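Local coordinates for cupin 2 conserved barrel domain protein (Planctomyces limnophilus, PDB 4H7L) that is of unknown function but binds a copper(II) ion and has the cupin barrel fold of the Pac13-like family, at residues K56-E68 / S117-S129. Numbering follows the deposited sequence.
With CU (copper (II) ion), chain D.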
loop_
_atom_site.group_PDB
_atom_site.type_symbol
_atom_site.label_atom_id
_atom_site.label_comp_id
_atom_site.label_asym_id
_atom_site.label_seq_id
_atom_site.Cartn_x
_atom_site.Cartn_y
_atom_site.Cartn_z
ATOM N N LYS B 56 9.420 16.423 -8.901
ATOM C CA LYS B 56 9.164 17.408 -9.944
ATOM C C LYS B 56 7.696 17.407 -10.368
ATOM O O LYS B 56 6.974 16.433 -10.156
ATOM C CB LYS B 56 10.081 17.152 -11.147
ATOM C CG LYS B 56 10.040 15.730 -11.699
ATOM C CD LYS B 56 11.334 15.386 -12.442
ATOM C CE LYS B 56 11.210 14.080 -13.219
ATOM N NZ LYS B 56 12.533 13.447 -13.483
ATOM N N ALA B 57 7.262 18.514 -10.961
ATOM C CA ALA B 57 5.888 18.657 -11.420
ATOM C C ALA B 57 5.642 17.759 -12.627
ATOM O O ALA B 57 6.554 17.489 -13.406
ATOM C CB ALA B 57 5.602 20.109 -11.770
ATOM N N ALA B 58 4.405 17.302 -12.783
ATOM C CA ALA B 58 4.071 16.365 -13.845
ATOM C C ALA B 58 2.730 16.707 -14.487
ATOM O O ALA B 58 1.875 17.327 -13.858
ATOM C CB ALA B 58 4.044 14.950 -13.292
ATOM N N ARG B 59 2.559 16.310 -15.744
ATOM C CA ARG B 59 1.273 16.442 -16.415
ATOM C C ARG B 59 0.207 15.687 -15.637
ATOM O O ARG B 59 0.463 14.608 -15.104
ATOM C CB ARG B 59 1.326 15.859 -17.830
ATOM C CG ARG B 59 2.171 16.623 -18.825
ATOM C CD ARG B 59 2.032 16.023 -20.223
ATOM N NE ARG B 59 0.725 16.297 -20.818
ATOM C CZ ARG B 59 0.360 15.918 -22.039
ATOM N NH1 ARG B 59 1.201 15.244 -22.812
ATOM N NH2 ARG B 59 -0.849 16.217 -22.493
ATOM N N THR B 60 -0.990 16.253 -15.576
ATOM C CA THR B 60 -2.145 15.517 -15.093
ATOM C C THR B 60 -2.364 14.332 -16.020
ATOM O O THR B 60 -2.310 14.476 -17.243
ATOM C CB THR B 60 -3.406 16.391 -15.092
ATOM O OG1 THR B 60 -3.243 17.457 -14.152
ATOM C CG2 THR B 60 -4.630 15.568 -14.717
ATOM N N HIS B 61 -2.604 13.161 -15.441
ATOM C CA HIS B 61 -2.770 11.944 -16.222
ATOM C C HIS B 61 -3.873 11.077 -15.627
ATOM O O HIS B 61 -4.396 11.364 -14.551
ATOM C CB HIS B 61 -1.458 11.153 -16.265
ATOM C CG HIS B 61 -1.107 10.490 -14.968
ATOM N ND1 HIS B 61 -0.360 11.111 -13.990
ATOM C CD2 HIS B 61 -1.406 9.259 -14.485
ATOM C CE1 HIS B 61 -0.213 10.292 -12.963
ATOM N NE2 HIS B 61 -0.840 9.162 -13.237
ATOM N N TYR B 62 -4.227 10.015 -16.336
ATOM C CA TYR B 62 -5.183 9.054 -15.812
ATOM C C TYR B 62 -4.951 7.664 -16.392
ATOM O O TYR B 62 -4.176 7.480 -17.330
ATOM C CB TYR B 62 -6.618 9.514 -16.074
ATOM C CG TYR B 62 -7.030 9.523 -17.528
ATOM C CD1 TYR B 62 -6.679 10.577 -18.364
ATOM C CD2 TYR B 62 -7.791 8.488 -18.060
ATOM C CE1 TYR B 62 -7.065 10.592 -19.693
ATOM C CE2 TYR B 62 -8.181 8.495 -19.386
ATOM C CZ TYR B 62 -7.819 9.549 -20.198
ATOM O OH TYR B 62 -8.202 9.557 -21.523
ATOM N N HIS B 63 -5.634 6.686 -15.814
ATOM C CA HIS B 63 -5.455 5.298 -16.189
ATOM C C HIS B 63 -6.808 4.726 -16.571
ATOM O O HIS B 63 -7.816 5.019 -15.929
ATOM C CB HIS B 63 -4.849 4.519 -15.019
ATOM C CG HIS B 63 -3.622 5.156 -14.441
ATOM N ND1 HIS B 63 -2.437 5.262 -15.137
ATOM C CD2 HIS B 63 -3.396 5.716 -13.228
ATOM C CE1 HIS B 63 -1.537 5.867 -14.381
ATOM N NE2 HIS B 63 -2.092 6.153 -13.218
ATOM N N ARG B 64 -6.832 3.916 -17.622
ATOM C CA ARG B 64 -8.083 3.372 -18.131
ATOM C C ARG B 64 -8.384 1.983 -17.587
ATOM O O ARG B 64 -9.523 1.525 -17.655
ATOM C CB ARG B 64 -8.045 3.322 -19.662
ATOM C CG ARG B 64 -7.945 4.684 -20.304
ATOM C CD ARG B 64 -8.114 4.626 -21.813
ATOM N NE ARG B 64 -8.167 5.973 -22.373
ATOM C CZ ARG B 64 -8.582 6.275 -23.599
ATOM N NH1 ARG B 64 -8.999 5.329 -24.430
ATOM N NH2 ARG B 64 -8.590 7.537 -23.990
ATOM N N GLU B 65 -7.366 1.319 -17.047
ATOM C CA GLU B 65 -7.483 -0.086 -16.666
ATOM C C GLU B 65 -6.926 -0.377 -15.271
ATOM O O GLU B 65 -6.970 -1.515 -14.804
ATOM C CB GLU B 65 -6.735 -0.948 -17.684
ATOM C CG GLU B 65 -7.162 -0.735 -19.131
ATOM C CD GLU B 65 -8.285 -1.661 -19.549
ATOM O OE1 GLU B 65 -7.993 -2.695 -20.188
ATOM O OE2 GLU B 65 -9.459 -1.358 -19.239
ATOM N N HIS B 66 -6.400 0.648 -14.611
ATOM C CA HIS B 66 -5.741 0.473 -13.323
ATOM C C HIS B 66 -6.266 1.460 -12.302
ATOM O O HIS B 66 -6.444 2.640 -12.599
ATOM C CB HIS B 66 -4.234 0.678 -13.467
ATOM C CG HIS B 66 -3.556 -0.385 -14.266
ATOM N ND1 HIS B 66 -3.626 -0.442 -15.642
ATOM C CD2 HIS B 66 -2.803 -1.442 -13.884
ATOM C CE1 HIS B 66 -2.941 -1.485 -16.070
ATOM N NE2 HIS B 66 -2.432 -2.110 -15.024
ATOM N N GLN B 67 -6.503 0.981 -11.093
ATOM C CA GLN B 67 -6.847 1.868 -9.998
ATOM C C GLN B 67 -5.641 1.953 -9.080
ATOM O O GLN B 67 -4.932 0.968 -8.881
ATOM C CB GLN B 67 -8.096 1.380 -9.256
ATOM C CG GLN B 67 -7.889 0.196 -8.332
ATOM C CD GLN B 67 -8.561 0.386 -6.983
ATOM O OE1 GLN B 67 -9.236 -0.515 -6.483
ATOM N NE2 GLN B 67 -8.371 1.558 -6.379
ATOM N N GLU B 68 -5.394 3.142 -8.551
ATOM C CA GLU B 68 -4.231 3.374 -7.711
ATOM C C GLU B 68 -4.661 3.816 -6.319
ATOM O O GLU B 68 -5.701 4.447 -6.153
ATOM C CB GLU B 68 -3.324 4.431 -8.349
ATOM C CG GLU B 68 -2.744 4.014 -9.696
ATOM C CD GLU B 68 -1.729 5.011 -10.243
ATOM O OE1 GLU B 68 -0.645 4.565 -10.678
ATOM O OE2 GLU B 68 -2.012 6.234 -10.254
ATOM N N SER B 117 -3.519 -1.733 -8.950
ATOM C CA SER B 117 -4.209 -2.979 -9.286
ATOM C C SER B 117 -4.992 -2.854 -10.601
ATOM O O SER B 117 -5.676 -1.863 -10.828
ATOM C CB SER B 117 -5.161 -3.379 -8.164
ATOM O OG SER B 117 -6.428 -2.788 -8.363
ATOM N N PRO B 118 -4.880 -3.859 -11.480
ATOM C CA PRO B 118 -3.979 -4.997 -11.290
ATOM C C PRO B 118 -2.533 -4.520 -11.372
ATOM O O PRO B 118 -2.297 -3.310 -11.389
ATOM C CB PRO B 118 -4.315 -5.922 -12.467
ATOM C CG PRO B 118 -5.583 -5.385 -13.071
ATOM C CD PRO B 118 -5.589 -3.925 -12.766
ATOM N N PRO B 119 -1.573 -5.451 -11.429
ATOM C CA PRO B 119 -0.178 -5.015 -11.430
ATOM C C PRO B 119 0.086 -3.915 -12.453
ATOM O O PRO B 119 -0.452 -3.943 -13.557
ATOM C CB PRO B 119 0.586 -6.295 -11.784
ATOM C CG PRO B 119 -0.294 -7.392 -11.283
ATOM C CD PRO B 119 -1.695 -6.915 -11.540
ATOM N N PHE B 120 0.919 -2.958 -12.064
ATOM C CA PHE B 120 1.225 -1.784 -12.874
ATOM C C PHE B 120 1.677 -2.097 -14.304
ATOM O O PHE B 120 2.516 -2.964 -14.529
ATOM C CB PHE B 120 2.295 -0.964 -12.157
ATOM C CG PHE B 120 2.938 0.075 -13.011
ATOM C CD1 PHE B 120 2.352 1.314 -13.176
ATOM C CD2 PHE B 120 4.141 -0.184 -13.637
ATOM C CE1 PHE B 120 2.950 2.276 -13.958
ATOM C CE2 PHE B 120 4.748 0.770 -14.422
ATOM C CZ PHE B 120 4.152 2.005 -14.584
ATOM N N ASP B 121 1.107 -1.366 -15.259
ATOM C CA ASP B 121 1.469 -1.475 -16.669
ATOM C C ASP B 121 1.727 -0.071 -17.221
ATOM O O ASP B 121 0.808 0.743 -17.303
ATOM C CB ASP B 121 0.342 -2.164 -17.447
ATOM C CG ASP B 121 0.524 -2.085 -18.952
ATOM O OD1 ASP B 121 1.674 -1.929 -19.417
ATOM O OD2 ASP B 121 -0.490 -2.185 -19.677
ATOM N N PRO B 122 2.980 0.217 -17.607
ATOM C CA PRO B 122 3.353 1.578 -18.009
ATOM C C PRO B 122 2.643 2.046 -19.279
ATOM O O PRO B 122 2.550 3.247 -19.522
ATOM C CB PRO B 122 4.859 1.465 -18.252
ATOM C CG PRO B 122 5.067 0.050 -18.638
ATOM C CD PRO B 122 4.082 -0.738 -17.824
ATOM N N ALA B 123 2.147 1.105 -20.073
ATOM C CA ALA B 123 1.431 1.443 -21.295
ATOM C C ALA B 123 0.141 2.203 -20.996
ATOM O O ALA B 123 -0.366 2.931 -21.851
ATOM C CB ALA B 123 1.120 0.186 -22.073
ATOM N N ASP B 124 -0.389 2.027 -19.789
ATOM C CA ASP B 124 -1.681 2.602 -19.433
ATOM C C ASP B 124 -1.530 3.966 -18.784
ATOM O O ASP B 124 -1.724 4.117 -17.580
ATOM C CB ASP B 124 -2.437 1.667 -18.490
ATOM C CG ASP B 124 -3.846 2.143 -18.209
ATOM O OD1 ASP B 124 -4.380 2.922 -19.025
ATOM O OD2 ASP B 124 -4.422 1.740 -17.175
ATOM N N GLU B 125 -1.178 4.956 -19.592
ATOM C CA GLU B 125 -1.090 6.336 -19.137
ATOM C C GLU B 125 -1.725 7.221 -20.199
ATOM O O GLU B 125 -1.374 7.134 -21.373
ATOM C CB GLU B 125 0.366 6.739 -18.923
ATOM C CG GLU B 125 0.540 7.954 -18.031
ATOM C CD GLU B 125 1.966 8.472 -18.026
ATOM O OE1 GLU B 125 2.554 8.600 -19.122
ATOM O OE2 GLU B 125 2.499 8.751 -16.930
ATOM N N TRP B 126 -2.663 8.068 -19.792
ATOM C CA TRP B 126 -3.378 8.913 -20.742
ATOM C C TRP B 126 -3.453 10.362 -20.281
ATOM O O TRP B 126 -3.488 10.646 -19.083
ATOM C CB TRP B 126 -4.779 8.358 -20.982
ATOM C CG TRP B 126 -4.744 6.966 -21.515
ATOM C CD1 TRP B 126 -4.598 5.817 -20.796
ATOM C CD2 TRP B 126 -4.842 6.571 -22.886
ATOM N NE1 TRP B 126 -4.607 4.732 -21.632
ATOM C CE2 TRP B 126 -4.753 5.167 -22.923
ATOM C CE3 TRP B 126 -4.999 7.268 -24.087
ATOM C CZ2 TRP B 126 -4.812 4.444 -24.112
ATOM C CZ3 TRP B 126 -5.062 6.550 -25.266
ATOM C CH2 TRP B 126 -4.967 5.152 -25.270
ATOM N N PHE B 127 -3.470 11.272 -21.250
ATOM C CA PHE B 127 -3.523 12.698 -20.977
ATOM C C PHE B 127 -4.718 13.319 -21.683
ATOM O O PHE B 127 -5.241 12.759 -22.647
ATOM C CB PHE B 127 -2.240 13.380 -21.462
ATOM C CG PHE B 127 -0.983 12.723 -20.970
ATOM C CD1 PHE B 127 -0.501 12.980 -19.698
ATOM C CD2 PHE B 127 -0.284 11.846 -21.780
ATOM C CE1 PHE B 127 0.655 12.376 -19.241
ATOM C CE2 PHE B 127 0.869 11.238 -21.329
ATOM C CZ PHE B 127 1.340 11.502 -20.057
ATOM N N ASP B 128 -5.156 14.469 -21.184
ATOM C CA ASP B 128 -6.082 15.317 -21.913
ATOM C C ASP B 128 -5.255 16.385 -22.619
ATOM O O ASP B 128 -4.295 16.901 -22.050
ATOM C CB ASP B 128 -7.079 15.971 -20.956
ATOM C CG ASP B 128 -7.963 14.963 -20.257
ATOM O OD1 ASP B 128 -8.494 14.063 -20.940
ATOM O OD2 ASP B 128 -8.121 15.064 -19.021
ATOM N N SER B 129 -5.613 16.713 -23.855
ATOM C CA SER B 129 -4.878 17.731 -24.592
ATOM C C SER B 129 -5.240 19.113 -24.067
ATOM O O SER B 129 -6.214 19.269 -23.334
ATOM C CB SER B 129 -5.168 17.635 -26.089
ATOM O OG SER B 129 -6.551 17.768 -26.350
HETATM CU CU CU D . -1.255 7.535 -11.843
HETATM O O HOH W 1 -3.659 15.941 -19.591
#
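Asp-124 points its carboxylate into the loop 63-66, toward the backbone N-H groups of Arg-64 and Glu-65 and the ring of His-66. Asp-124 OD1 accepts a hydrogen bond from Arg-64 N through its syn lone pair, nearly straight at 171°. Asp-124 OD2 is shared: Glu-65 N meets it on the syn side, tilted from the carboxylate plane, while His-66 ND1 reaches its anti lone pair at 2.8 Å. With chi1 at -174°, CG of Asp-124 stands opposite its own backbone N, which sends the carboxylate across to these donors. Replacing Asp-124 by an alanine would remove the carboxylate and probably leave all three without this acceptor and the bend freer to move. Asp-124 O accepts from His-63 ND1 at 2.8 Å, within the imidazole plane, so that ring is held from both nitrogens, by this bond and by copper on NE2. The far edge of His-66 gives Pro-119 O a weak NE2 bond. Beyond, Tyr-62 and Trp-126 pair their backbones as a single antiparallel bridge, and Trp-126 CB sits over the tyrosine ring, 3.6 Å from its centroid. The Arg-64 guanidinium lies flat on the indole, planes 18° apart, and its NH2 donates to Tyr-62 OH. The guanidinium of Arg-59 likewise lies on the Phe-127 ring, off-centre. His-61 and Glu-68, with His-104, complete the copper site. Gln-67 and Ser-117 form an antiparallel hydrogen-bonded pair, joining strands 67-72 and 110-117; beyond the latter the chain runs back along the loop carrying His-61 and His-63.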